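Local atomic coordinates of 6-phosphogluconate dehydrogenase, NAD-binding (Geobacter metallireducens, PDB entry 3PEF), a protein that acts as an NADP+-binding beta-hydroxyacid dehydrogenase with succinic semialdehyde reductase activity, probably interconverting succinic semialdehyde and gamma-hydroxybutyrate. Residues F4-L9 with A15-L20; G113-E118 with Y144-P149; A183-G188 with P214-K219; G274-D277 with F282-Y285. The protein carries 2 engineered substitutions. All blocks are in the same frame, centred on the assembly; numbering follows the deposited sequence.

In the fold
Interactions 1 and 2 belong to the nucleotide-binding domain and reach the same sheet; their centres lie 15 Å apart and their nearest atoms about 4 Å. Interaction 1 leads directly into the NADP+ pocket, whereas interaction 2 lies away from the cofactor pocket. Interactions 3 and 4 belong to the C-terminal helical domain, with centres 13 Å apart, and they touch: Lys219 NZ and Asp277 OD2 form a 2.8 Å salt bridge, and the engineered Tyr285 packs on Cys186. Interaction 1 is about 30 Å, centre to centre, from interaction 3 and 28 Å from interaction 4. From the side chain of Glu276, in interaction 4, to the bound cofactor is about 12 Å.

Interaction 1 of 4, residues F4-L9 with A15-L20; sequences FGFIGL and AMAKNL. With NAP (NADP nicotinamide-adenine-dinucleotide phosphate), chain I.
Residues Phe4 to Ile7 of strand 3-7 run nearly antiparallel to helix segment 15-20, with 164° between their directions and 9.5 Å between their axes; Phe6 and Ala17 bring the backbones nearest, their CA atoms 6.6 Å apart. No hydrogen bond crosses the gap, which is closed entirely by apolar side chains. The ring of Phe6 is the centrepiece. Its CG lies anti to the backbone N (chi1 -152°), which carries the ring over the helix, and the methyl CB of Ala17 sits over one face in a CH-pi contact, 4.1 Å from the ring centroid. The small alanine suits this place because it lets a large ring lie close to the helix backbone. Met16 CB meets Phe6 CZ at 3.8 Å, and Leu20 CD1 comes in at the ring edge, 4.0 Å from Phe6 CD1. One turn farther along the helix from Met16, Leu20 spreads its two methyls, and CD2 approaches Phe4 CD2 at 4.1 Å, the two side chains crossing at about a right angle. Beyond the strand, Leu9 reaches back so that CD2 lies 4.2 Å from Ala17 CB. Gly8 turns the chain with a positive phi of 101°, where a side chain would jam against the preceding carbonyl oxygen. The turn comes close to the cofactor: Leu9 N lies 3.4 Å from O3B of the NADP+, while its hydrogen bond goes to Asn31 OD1. Strand, glycine-rich turn and helix, continued by strand 26-30, make the first beta-alpha-beta unit of a Rossmann fold, with Gly8 opening its GxGxxG pattern.

Interaction 2 of 4, residues G113-E118 with Y144-P149; sequences GGRFLE and YDEAMP. With EDO (1,2-ethanediol), chain N.
Arg115 NH2 gives a 2.7 Å hydrogen bond to Glu146 OE2, a salt bridge that is nearly straight at 166°. The oxygen lies at the edge of the guanidinium, close to its plane, but the donor meets it from above the carboxylate, the two planes being 37° apart. A water reinforces the pair: it donates to Glu146 OE1 at 2.7 Å and accepts a weak bond from NH2. Glu146 can span the gap because its chain is extended, with CG anti to the backbone N (chi1 -173°); Arg115, bent at chi3, also gives its NE to Gly88 O. An alanine in place of Arg115 would probably leave the Glu146 carboxylate without its cationic mate and Gly88 O without this donor. Deeper in, Leu117 fits an apolar niche on the same helix. Its CD1 lies 3.9 Å from Tyr144 CA and 4.3 Å from Tyr144 CD1, at the edge of that ring. The carbonyl oxygen of Phe116 accepts a 2.8 Å hydrogen bond from O1 of an ethanediol, which probably came from the crystallisation liquor. The contact thus lays helix 141-154 on strand 115-122, a strand-helix packing in the extended, mixed part of the Rossmann-type sheet, where strand 133-139 runs antiparallel to strand 115-122.

Interaction 3 of 4, residues A183-G188 with P214-K219; sequences ACFCEG and PMFALK
Phe185 makes the contact with helix 214-219: its CG is anti to the backbone N (chi1 179°), which sends the ring across to lie face to face on that of Phe216. The stack is close and nearly parallel, with the centroids 3.9 Å apart and the planes at 9°. The two side chains slide past each other in opposite directions, so each ring also covers the base of the other: Phe185 CB is 3.5 Å from Phe216 CE2, while Phe216 CB makes a CH-pi contact over the Phe185 ring, 4.2 Å from its centroid. At its far end, Phe185 CZ rests 3.6 Å from Phe216 O. Two flat aromatics suit this buried site, since they fill the space between helices whose nearest CA atoms stand 7.6 Å apart. Leu203 and Ile223 add to the packing round Phe185. Farther along, Cys186 meets Phe282, and Glu187 hydrogen-bonds Ser258 OG and Ala257 N of the second subunit. Such helix-on-helix packing, joined to a subunit interface along helix 166-194, belongs to the all-helical C-terminal domain of the beta-hydroxyacid dehydrogenases.

Interaction 4 of 4, residues G274-D277 with F282-Y285; sequences GDED and FKTY. Engineered in segment 282-285: Tyr285 (natural residue Ile).
A surface salt bridge between Glu276 and Lys283 ties together two parts of the chain that follows helix 256-270. Lys283 NZ donates to Glu276 OE1 at 2.8 Å, using the syn lone pair of that oxygen, the one on the side of OE2; OE2 itself is farther from NZ, at 3.5 Å. The link spans a broad gap, for the CA atoms of the two residues are 10.9 Å apart, and long, flexible side chains of opposite charge suit it. Glu276 reaches out with an extended chain (chi2 174°), whereas Lys283 bends at chi3 (-74°) to bring its ammonium group to the carboxylate, and the side chains cross at about a right angle. Lys283 also makes a cation-pi contact with Phe273, so its charge is held from two quarters. This irregular tail of the helical C-terminal domain lies against its long helix 166-194, on which Phe282 and the engineered Tyr285 pack. With an alanine in place of Glu276, the Lys283 ammonium would probably lose its carboxylate mate and be freer to turn. Beside Glu276, Asp277 OD1 takes the amides of Ala231 and Phe232, Ala231 being part of the NADP+ site and about 10 Å from Glu276 between side chains. In segment 282-285, Tyr285 N bonds Phe282 O at 3.0 Å.

Interaction 1 of 4, residues F4-L9 with A15-L20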
loop_
_atom_site.group_PDB
_atom_site.type_symbol
_atom_site.label_atom_id
_atom_site.label_comp_id
_atom_site.label_asym_id
_atom_site.label_seq_id
_atom_site.Cartn_x
_atom_site.Cartn_y
_atom_site.Cartn_z
ATOM N N PHE A 4 7.981 -40.854 21.135
ATOM C CA PHE A 4 7.260 -39.727 20.523
ATOM C C PHE A 4 6.665 -40.070 19.157
ATOM O O PHE A 4 7.266 -40.812 18.381
ATOM C CB PHE A 4 8.183 -38.517 20.314
ATOM C CG PHE A 4 8.704 -37.905 21.583
ATOM C CD1 PHE A 4 7.838 -37.291 22.479
ATOM C CD2 PHE A 4 10.063 -37.894 21.855
ATOM C CE1 PHE A 4 8.315 -36.697 23.644
ATOM C CE2 PHE A 4 10.557 -37.300 23.031
ATOM C CZ PHE A 4 9.681 -36.713 23.921
ATOM N N GLY A 5 5.499 -39.500 18.861
ATOM C CA GLY A 5 4.950 -39.531 17.514
ATOM C C GLY A 5 5.375 -38.287 16.738
ATOM O O GLY A 5 5.590 -37.227 17.329
ATOM N N PHE A 6 5.513 -38.397 15.418
ATOM C CA PHE A 6 5.765 -37.204 14.616
ATOM C C PHE A 6 5.026 -37.247 13.282
ATOM O O PHE A 6 5.132 -38.202 12.510
ATOM C CB PHE A 6 7.264 -36.925 14.422
ATOM C CG PHE A 6 7.592 -35.452 14.232
ATOM C CD1 PHE A 6 8.322 -34.757 15.196
ATOM C CD2 PHE A 6 7.172 -34.770 13.094
ATOM C CE1 PHE A 6 8.629 -33.408 15.036
ATOM C CE2 PHE A 6 7.456 -33.414 12.928
ATOM C CZ PHE A 6 8.195 -32.727 13.893
ATOM N N ILE A 7 4.286 -36.179 13.026
ATOM C CA ILE A 7 3.417 -36.068 11.875
ATOM C C ILE A 7 3.821 -34.858 11.060
ATOM O O ILE A 7 3.827 -33.738 11.561
ATOM C CB ILE A 7 1.959 -35.894 12.344
ATOM C CG1 ILE A 7 1.414 -37.250 12.818
ATOM C CG2 ILE A 7 1.107 -35.282 11.245
ATOM C CD1 ILE A 7 0.072 -37.186 13.481
ATOM N N GLY A 8 4.152 -35.076 9.796
ATOM C CA GLY A 8 4.547 -33.973 8.939
ATOM C C GLY A 8 6.053 -33.938 8.810
ATOM O O GLY A 8 6.757 -33.492 9.710
ATOM N N LEU A 9 6.557 -34.423 7.685
ATOM C CA LEU A 9 7.997 -34.556 7.540
ATOM C C LEU A 9 8.511 -33.665 6.419
ATOM O O LEU A 9 9.291 -34.097 5.559
ATOM C CB LEU A 9 8.373 -36.021 7.305
ATOM C CG LEU A 9 7.863 -37.003 8.374
ATOM C CD1 LEU A 9 8.198 -38.454 7.998
ATOM C CD2 LEU A 9 8.446 -36.647 9.745
ATOM N N ALA A 15 13.642 -32.528 9.884
ATOM C CA ALA A 15 14.797 -32.123 10.664
ATOM C C ALA A 15 14.519 -32.234 12.157
ATOM O O ALA A 15 15.377 -32.696 12.929
ATOM C CB ALA A 15 15.232 -30.702 10.296
ATOM N N MET A 16 13.338 -31.797 12.577
ATOM C CA MET A 16 12.964 -31.914 13.983
ATOM C C MET A 16 12.889 -33.383 14.434
ATOM O O MET A 16 13.413 -33.750 15.488
ATOM C CB MET A 16 11.644 -31.185 14.239
ATOM C CG MET A 16 11.759 -29.682 13.969
ATOM S SD MET A 16 10.159 -28.904 13.683
ATOM C CE MET A 16 9.606 -28.711 15.374
ATOM N N ALA A 17 12.265 -34.229 13.620
ATOM C CA ALA A 17 12.112 -35.645 13.962
ATOM C C ALA A 17 13.462 -36.367 14.057
ATOM O O ALA A 17 13.651 -37.242 14.914
ATOM C CB ALA A 17 11.180 -36.350 12.945
ATOM N N LYS A 18 14.391 -35.993 13.178
ATOM C CA LYS A 18 15.739 -36.569 13.149
ATOM C C LYS A 18 16.456 -36.294 14.449
ATOM O O LYS A 18 17.207 -37.138 14.943
ATOM C CB LYS A 18 16.562 -35.939 12.028
ATOM C CG LYS A 18 17.287 -36.917 11.131
ATOM C CD LYS A 18 16.748 -36.834 9.706
ATOM C CE LYS A 18 17.651 -35.992 8.816
ATOM N NZ LYS A 18 17.046 -35.731 7.472
ATOM N N ASN A 19 16.260 -35.083 14.971
ATOM C CA ASN A 19 16.829 -34.697 16.263
ATOM C C ASN A 19 16.283 -35.565 17.405
ATOM O O ASN A 19 17.029 -35.982 18.288
ATOM C CB ASN A 19 16.647 -33.190 16.517
ATOM C CG ASN A 19 17.665 -32.349 15.747
ATOM O OD1 ASN A 19 18.709 -32.860 15.351
ATOM N ND2 ASN A 19 17.366 -31.063 15.531
ATOM N N LEU A 20 14.991 -35.874 17.373
ATOM C CA LEU A 20 14.438 -36.791 18.362
ATOM C C LEU A 20 15.055 -38.177 18.177
ATOM O O LEU A 20 15.459 -38.818 19.139
ATOM C CB LEU A 20 12.904 -36.862 18.264
ATOM C CG LEU A 20 12.112 -35.578 18.549
ATOM C CD1 LEU A 20 10.610 -35.792 18.339
ATOM C CD2 LEU A 20 12.378 -35.060 19.956
HETATM P PA NAP I . 7.124 -27.952 3.873
HETATM O O1A NAP I . 6.444 -27.509 2.636
HETATM O O2A NAP I . 8.487 -28.482 3.685
HETATM O O5B NAP I . 6.235 -29.050 4.626
HETATM C C5B NAP I . 4.836 -28.955 4.635
HETATM C C4B NAP I . 4.318 -30.225 5.286
HETATM O O4B NAP I . 2.910 -30.150 5.350
HETATM C C3B NAP I . 4.652 -31.455 4.447
HETATM O O3B NAP I . 4.892 -32.494 5.368
HETATM C C2B NAP I . 3.352 -31.719 3.716
HETATM O O2B NAP I . 3.145 -33.053 3.329
HETATM C C1B NAP I . 2.368 -31.328 4.803
HETATM N N9A NAP I . 1.023 -31.117 4.249
HETATM C C8A NAP I . 0.625 -30.082 3.438
HETATM N N7A NAP I . -0.681 -30.260 3.136
HETATM C C5A NAP I . -1.110 -31.392 3.730
HETATM C C6A NAP I . -2.350 -32.008 3.755
HETATM N N6A NAP I . -3.368 -31.477 3.090
HETATM N N1A NAP I . -2.505 -33.175 4.454
HETATM C C2A NAP I . -1.435 -33.721 5.142
HETATM N N3A NAP I . -0.203 -33.094 5.122
HETATM C C4A NAP I . -0.050 -31.945 4.431
HETATM O O3 NAP I . 7.169 -26.685 4.835
HETATM P PN NAP I . 7.837 -26.493 6.258
HETATM O O1N NAP I . 8.731 -25.324 6.220
HETATM O O2N NAP I . 8.356 -27.771 6.784
HETATM O O5D NAP I . 6.451 -26.084 6.971
HETATM C C5D NAP I . 5.914 -26.724 8.098
HETATM C C4D NAP I . 5.344 -25.625 8.994
HETATM O O4D NAP I . 6.358 -24.923 9.672
HETATM C C3D NAP I . 4.625 -24.557 8.196
HETATM O O3D NAP I . 3.508 -24.196 8.979
HETATM C C2D NAP I . 5.626 -23.416 8.095
HETATM O O2D NAP I . 4.962 -22.189 7.965
HETATM C C1D NAP I . 6.279 -23.528 9.449
HETATM N N1N NAP I . 7.638 -22.968 9.617
HETATM C C2N NAP I . 8.558 -23.045 8.612
HETATM C C3N NAP I . 9.850 -22.562 8.803
HETATM C C7N NAP I . 10.871 -22.696 7.713
HETATM O O7N NAP I . 11.950 -21.828 7.758
HETATM N N7N NAP I . 10.764 -23.590 6.716
HETATM C C4N NAP I . 10.218 -21.994 10.027
HETATM C C5N NAP I . 9.280 -21.948 11.055
HETATM C C6N NAP I . 7.995 -22.452 10.848
HETATM P P2B NAP I . 3.789 -33.644 1.954
HETATM O O1X NAP I . 2.952 -34.867 1.609
HETATM O O2X NAP I . 3.693 -32.596 0.892
HETATM O O3X NAP I . 5.232 -33.998 2.181
#

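Interaction 2 of 4, residues G113-E118 with Y144-P149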
loop_
_atom_site.group_PDB
_atom_site.type_symbol
_atom_site.label_atom_id
_atom_site.label_comp_id
_atom_site.label_asym_id
_atom_site.label_seq_id
_atom_site.Cartn_x
_atom_site.Cartn_y
_atom_site.Cartn_z
ATOM N N GLY A 113 -10.946 -36.926 24.753
ATOM C CA GLY A 113 -10.248 -37.388 25.942
ATOM C C GLY A 113 -8.733 -37.297 25.854
ATOM O O GLY A 113 -8.026 -37.867 26.680
ATOM N N GLY A 114 -8.228 -36.588 24.848
ATOM C CA GLY A 114 -6.799 -36.348 24.734
ATOM C C GLY A 114 -6.425 -34.964 25.253
ATOM O O GLY A 114 -7.286 -34.216 25.716
ATOM N N ARG A 115 -5.144 -34.620 25.177
ATOM C CA ARG A 115 -4.687 -33.302 25.618
ATOM C C ARG A 115 -4.034 -32.559 24.455
ATOM O O ARG A 115 -3.474 -33.184 23.552
ATOM C CB ARG A 115 -3.736 -33.437 26.812
ATOM C CG ARG A 115 -4.448 -33.941 28.099
ATOM C CD ARG A 115 -3.465 -34.258 29.225
ATOM N NE ARG A 115 -2.428 -35.178 28.762
ATOM C CZ ARG A 115 -1.173 -35.179 29.201
ATOM N NH1 ARG A 115 -0.794 -34.310 30.127
ATOM N NH2 ARG A 115 -0.297 -36.047 28.710
ATOM N N PHE A 116 -4.113 -31.229 24.462
ATOM C CA PHE A 116 -3.606 -30.460 23.328
ATOM C C PHE A 116 -2.756 -29.246 23.694
ATOM O O PHE A 116 -3.062 -28.533 24.646
ATOM C CB PHE A 116 -4.751 -30.011 22.431
ATOM C CG PHE A 116 -4.302 -29.209 21.255
ATOM C CD1 PHE A 116 -3.800 -29.835 20.130
ATOM C CD2 PHE A 116 -4.353 -27.824 21.280
ATOM C CE1 PHE A 116 -3.373 -29.091 19.047
ATOM C CE2 PHE A 116 -3.942 -27.082 20.201
ATOM C CZ PHE A 116 -3.453 -27.716 19.079
ATOM N N LEU A 117 -1.705 -29.020 22.901
ATOM C CA LEU A 117 -0.749 -27.925 23.088
ATOM C C LEU A 117 -0.428 -27.431 21.686
ATOM O O LEU A 117 -0.125 -28.234 20.810
ATOM C CB LEU A 117 0.549 -28.478 23.691
ATOM C CG LEU A 117 1.485 -27.858 24.756
ATOM C CD1 LEU A 117 2.958 -28.054 24.390
ATOM C CD2 LEU A 117 1.208 -26.404 25.166
ATOM N N GLU A 118 -0.491 -26.133 21.443
ATOM C CA GLU A 118 0.071 -25.626 20.191
ATOM C C GLU A 118 1.480 -25.199 20.503
ATOM O O GLU A 118 1.728 -24.688 21.584
ATOM C CB GLU A 118 -0.711 -24.438 19.644
ATOM C CG GLU A 118 -0.641 -23.195 20.510
ATOM C CD GLU A 118 -1.367 -22.019 19.882
ATOM O OE1 GLU A 118 -1.544 -20.989 20.560
ATOM O OE2 GLU A 118 -1.767 -22.118 18.703
ATOM N N TYR A 144 2.646 -29.638 28.286
ATOM C CA TYR A 144 3.845 -28.828 28.084
ATOM C C TYR A 144 4.999 -29.481 28.838
ATOM O O TYR A 144 6.069 -29.718 28.282
ATOM C CB TYR A 144 3.594 -27.418 28.605
ATOM C CG TYR A 144 4.771 -26.472 28.545
ATOM C CD1 TYR A 144 5.160 -25.892 27.346
ATOM C CD2 TYR A 144 5.464 -26.116 29.705
ATOM C CE1 TYR A 144 6.233 -24.998 27.286
ATOM C CE2 TYR A 144 6.529 -25.232 29.657
ATOM C CZ TYR A 144 6.912 -24.671 28.441
ATOM O OH TYR A 144 7.973 -23.785 28.380
ATOM N N ASP A 145 4.766 -29.803 30.106
ATOM C CA ASP A 145 5.822 -30.362 30.936
ATOM C C ASP A 145 6.224 -31.755 30.429
ATOM O O ASP A 145 7.404 -32.117 30.411
ATOM C CB ASP A 145 5.390 -30.389 32.412
ATOM C CG ASP A 145 5.332 -28.992 33.035
ATOM O OD1 ASP A 145 6.198 -28.150 32.700
ATOM O OD2 ASP A 145 4.429 -28.735 33.864
ATOM N N GLU A 146 5.236 -32.522 29.984
ATOM C CA GLU A 146 5.496 -33.854 29.460
ATOM C C GLU A 146 6.278 -33.838 28.142
ATOM O O GLU A 146 7.101 -34.714 27.903
ATOM C CB GLU A 146 4.192 -34.640 29.305
ATOM C CG GLU A 146 4.408 -36.088 28.930
ATOM C CD GLU A 146 3.135 -36.908 29.016
ATOM O OE1 GLU A 146 3.105 -38.015 28.430
ATOM O OE2 GLU A 146 2.172 -36.450 29.671
ATOM N N ALA A 147 6.031 -32.844 27.293
ATOM C CA ALA A 147 6.707 -32.783 26.003
ATOM C C ALA A 147 8.098 -32.154 26.107
ATOM O O ALA A 147 8.906 -32.251 25.188
ATOM C CB ALA A 147 5.853 -32.029 24.984
ATOM N N MET A 148 8.374 -31.516 27.237
ATOM C CA MET A 148 9.624 -30.777 27.409
ATOM C C MET A 148 10.891 -31.533 26.990
ATOM O O MET A 148 11.777 -30.952 26.380
ATOM C CB MET A 148 9.764 -30.274 28.851
ATOM C CG MET A 148 10.877 -29.243 29.025
ATOM S SD MET A 148 10.663 -27.796 27.958
ATOM C CE MET A 148 9.283 -26.985 28.756
ATOM N N PRO A 149 10.993 -32.830 27.322
ATOM C CA PRO A 149 12.234 -33.530 26.963
ATOM C C PRO A 149 12.428 -33.572 25.458
ATOM O O PRO A 149 13.563 -33.593 24.976
ATOM C CB PRO A 149 12.012 -34.949 27.500
ATOM C CG PRO A 149 11.025 -34.786 28.593
ATOM C CD PRO A 149 10.105 -33.671 28.142
HETATM C C1 EDO N . -6.162 -27.116 25.050
HETATM O O1 EDO N . -5.663 -28.278 25.714
HETATM C C2 EDO N . -7.451 -27.426 24.299
HETATM O O2 EDO N . -7.994 -26.185 23.835
HETATM O O HOH W 1 0.773 -38.786 27.357
#

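Interaction 3 of 4, residues A183-G188 with P214-K219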
loop_
_atom_site.group_PDB
_atom_site.type_symbol
_atom_site.label_atom_id
_atom_site.label_comp_id
_atom_site.label_asym_id
_atom_site.label_seq_id
_atom_site.Cartn_x
_atom_site.Cartn_y
_atom_site.Cartn_z
ATOM N N ALA A 183 10.678 -7.706 2.661
ATOM C CA ALA A 183 10.181 -6.912 1.541
ATOM C C ALA A 183 10.919 -5.570 1.456
ATOM O O ALA A 183 11.343 -5.148 0.376
ATOM C CB ALA A 183 8.678 -6.694 1.663
ATOM N N CYS A 184 11.093 -4.913 2.598
ATOM C CA CYS A 184 11.754 -3.617 2.613
ATOM C C CYS A 184 13.228 -3.753 2.239
ATOM O O CYS A 184 13.751 -2.960 1.472
ATOM C CB CYS A 184 11.612 -2.960 3.989
ATOM S SG CYS A 184 9.917 -2.448 4.312
ATOM N N PHE A 185 13.881 -4.767 2.804
ATOM C CA PHE A 185 15.294 -5.037 2.581
ATOM C C PHE A 185 15.546 -5.228 1.082
ATOM O O PHE A 185 16.471 -4.649 0.518
ATOM C CB PHE A 185 15.662 -6.299 3.377
ATOM C CG PHE A 185 17.104 -6.754 3.236
ATOM C CD1 PHE A 185 18.160 -5.910 3.555
ATOM C CD2 PHE A 185 17.388 -8.066 2.860
ATOM C CE1 PHE A 185 19.482 -6.348 3.467
ATOM C CE2 PHE A 185 18.716 -8.524 2.756
ATOM C CZ PHE A 185 19.762 -7.663 3.057
ATOM N N CYS A 186 14.699 -6.026 0.438
ATOM C CA CYS A 186 14.833 -6.287 -0.986
ATOM C C CYS A 186 14.583 -5.040 -1.837
ATOM O O CYS A 186 15.299 -4.801 -2.798
ATOM C CB CYS A 186 13.918 -7.438 -1.411
ATOM S SG CYS A 186 14.430 -9.037 -0.718
ATOM N N GLU A 187 13.576 -4.247 -1.481
ATOM C CA GLU A 187 13.357 -2.985 -2.162
ATOM C C GLU A 187 14.616 -2.125 -2.081
ATOM O O GLU A 187 14.964 -1.457 -3.037
ATOM C CB GLU A 187 12.138 -2.240 -1.591
ATOM C CG GLU A 187 10.832 -2.739 -2.151
ATOM C CD GLU A 187 9.623 -1.940 -1.692
ATOM O OE1 GLU A 187 9.793 -0.870 -1.056
ATOM O OE2 GLU A 187 8.489 -2.395 -1.981
ATOM N N GLY A 188 15.300 -2.149 -0.940
ATOM C CA GLY A 188 16.517 -1.370 -0.773
ATOM C C GLY A 188 17.697 -1.853 -1.608
ATOM O O GLY A 188 18.409 -1.066 -2.233
ATOM N N PRO A 214 21.101 -11.076 11.833
ATOM C CA PRO A 214 21.487 -12.336 11.182
ATOM C C PRO A 214 20.704 -12.611 9.892
ATOM O O PRO A 214 21.305 -13.088 8.929
ATOM C CB PRO A 214 21.169 -13.395 12.246
ATOM C CG PRO A 214 21.237 -12.637 13.551
ATOM C CD PRO A 214 20.683 -11.277 13.230
ATOM N N MET A 215 19.407 -12.312 9.855
ATOM C CA MET A 215 18.634 -12.523 8.615
ATOM C C MET A 215 19.191 -11.722 7.428
ATOM O O MET A 215 19.447 -12.290 6.350
ATOM C CB MET A 215 17.145 -12.220 8.806
ATOM C CG MET A 215 16.294 -12.565 7.565
ATOM S SD MET A 215 14.542 -12.131 7.759
ATOM C CE MET A 215 14.620 -10.347 7.627
ATOM N N PHE A 216 19.389 -10.416 7.613
ATOM C CA PHE A 216 19.904 -9.590 6.522
ATOM C C PHE A 216 21.274 -10.120 6.124
ATOM O O PHE A 216 21.617 -10.163 4.944
ATOM C CB PHE A 216 20.030 -8.102 6.905
ATOM C CG PHE A 216 18.723 -7.334 6.895
ATOM C CD1 PHE A 216 18.719 -5.956 7.120
ATOM C CD2 PHE A 216 17.500 -7.982 6.675
ATOM C CE1 PHE A 216 17.517 -5.224 7.128
ATOM C CE2 PHE A 216 16.295 -7.266 6.666
ATOM C CZ PHE A 216 16.308 -5.879 6.891
ATOM N N ALA A 217 22.059 -10.517 7.114
ATOM C CA ALA A 217 23.427 -10.927 6.839
ATOM C C ALA A 217 23.437 -12.209 6.004
ATOM O O ALA A 217 24.147 -12.300 5.004
ATOM C CB ALA A 217 24.211 -11.103 8.146
ATOM N N LEU A 218 22.644 -13.193 6.419
ATOM C CA LEU A 218 22.528 -14.447 5.674
ATOM C C LEU A 218 21.856 -14.266 4.305
ATOM O O LEU A 218 22.401 -14.672 3.278
ATOM C CB LEU A 218 21.767 -15.506 6.490
ATOM C CG LEU A 218 21.472 -16.792 5.707
ATOM C CD1 LEU A 218 22.777 -17.535 5.385
ATOM C CD2 LEU A 218 20.505 -17.686 6.467
ATOM N N LYS A 219 20.671 -13.659 4.285
ATOM C CA LYS A 219 19.913 -13.530 3.043
ATOM C C LYS A 219 20.567 -12.577 2.038
ATOM O O LYS A 219 20.488 -12.790 0.817
ATOM C CB LYS A 219 18.465 -13.098 3.332
ATOM C CG LYS A 219 17.712 -14.055 4.261
ATOM C CD LYS A 219 17.530 -15.460 3.641
ATOM C CE LYS A 219 16.614 -16.299 4.549
ATOM N NZ LYS A 219 16.447 -17.746 4.146
#

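Interaction 4 of 4, residues G274-D277 with F282-Y285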
loop_
_atom_site.group_PDB
_atom_site.type_symbol
_atom_site.label_atom_id
_atom_site.label_comp_id
_atom_site.label_asym_id
_atom_site.label_seq_id
_atom_site.Cartn_x
_atom_site.Cartn_y
_atom_site.Cartn_z
ATOM N N GLY A 274 7.104 -19.607 -5.560
ATOM C CA GLY A 274 6.464 -20.128 -4.358
ATOM C C GLY A 274 7.237 -21.187 -3.589
ATOM O O GLY A 274 7.132 -21.275 -2.357
ATOM N N ASP A 275 8.009 -21.998 -4.310
ATOM C CA ASP A 275 8.756 -23.095 -3.701
ATOM C C ASP A 275 10.240 -22.755 -3.484
ATOM O O ASP A 275 10.998 -23.579 -2.983
ATOM C CB ASP A 275 8.653 -24.378 -4.554
ATOM C CG ASP A 275 7.346 -25.141 -4.333
ATOM O OD1 ASP A 275 6.679 -24.944 -3.294
ATOM O OD2 ASP A 275 6.987 -25.955 -5.206
ATOM N N GLU A 276 10.661 -21.555 -3.862
ATOM C CA GLU A 276 12.021 -21.122 -3.532
ATOM C C GLU A 276 12.021 -20.440 -2.156
ATOM O O GLU A 276 10.961 -20.316 -1.522
ATOM C CB GLU A 276 12.554 -20.185 -4.617
ATOM C CG GLU A 276 12.632 -20.873 -5.989
ATOM C CD GLU A 276 13.017 -19.921 -7.102
ATOM O OE1 GLU A 276 13.136 -18.717 -6.818
ATOM O OE2 GLU A 276 13.197 -20.373 -8.258
ATOM N N ASP A 277 13.190 -20.009 -1.683
ATOM C CA ASP A 277 13.246 -19.297 -0.407
ATOM C C ASP A 277 12.422 -18.019 -0.449
ATOM O O ASP A 277 12.285 -17.402 -1.508
ATOM C CB ASP A 277 14.678 -18.920 -0.049
ATOM C CG ASP A 277 14.808 -18.510 1.400
ATOM O OD1 ASP A 277 14.466 -19.336 2.277
ATOM O OD2 ASP A 277 15.220 -17.362 1.661
ATOM N N PHE A 282 12.936 -10.920 -3.870
ATOM C CA PHE A 282 13.865 -9.995 -4.524
ATOM C C PHE A 282 13.769 -10.007 -6.051
ATOM O O PHE A 282 13.983 -8.980 -6.703
ATOM C CB PHE A 282 15.311 -10.304 -4.135
ATOM C CG PHE A 282 16.326 -9.467 -4.871
ATOM C CD1 PHE A 282 16.627 -8.173 -4.443
ATOM C CD2 PHE A 282 16.988 -9.968 -5.984
ATOM C CE1 PHE A 282 17.573 -7.392 -5.115
ATOM C CE2 PHE A 282 17.938 -9.195 -6.662
ATOM C CZ PHE A 282 18.229 -7.905 -6.226
ATOM N N LYS A 283 13.475 -11.172 -6.619
ATOM C CA LYS A 283 13.475 -11.330 -8.075
ATOM C C LYS A 283 12.304 -10.639 -8.763
ATOM O O LYS A 283 12.355 -10.371 -9.961
ATOM C CB LYS A 283 13.553 -12.815 -8.471
ATOM C CG LYS A 283 14.927 -13.412 -8.239
ATOM C CD LYS A 283 15.063 -14.796 -8.874
ATOM C CE LYS A 283 14.308 -15.865 -8.093
ATOM N NZ LYS A 283 14.241 -17.141 -8.865
ATOM N N THR A 284 11.251 -10.343 -8.005
ATOM C CA THR A 284 10.142 -9.570 -8.541
ATOM C C THR A 284 10.505 -8.084 -8.618
ATOM O O THR A 284 9.816 -7.311 -9.281
ATOM C CB THR A 284 8.887 -9.711 -7.661
ATOM O OG1 THR A 284 9.119 -9.072 -6.398
ATOM C CG2 THR A 284 8.557 -11.171 -7.424
ATOM N N TYR A 285 11.571 -7.680 -7.929
ATOM C CA TYR A 285 11.944 -6.259 -7.876
ATOM C C TYR A 285 12.911 -5.858 -8.985
ATOM O O TYR A 285 13.236 -4.678 -9.139
ATOM C CB TYR A 285 12.553 -5.888 -6.523
ATOM C CG TYR A 285 11.556 -5.760 -5.393
ATOM C CD1 TYR A 285 10.423 -4.964 -5.523
ATOM C CD2 TYR A 285 11.758 -6.421 -4.190
ATOM C CE1 TYR A 285 9.509 -4.843 -4.484
ATOM C CE2 TYR A 285 10.861 -6.307 -3.147
ATOM C CZ TYR A 285 9.735 -5.519 -3.297
ATOM O OH TYR A 285 8.839 -5.404 -2.247
#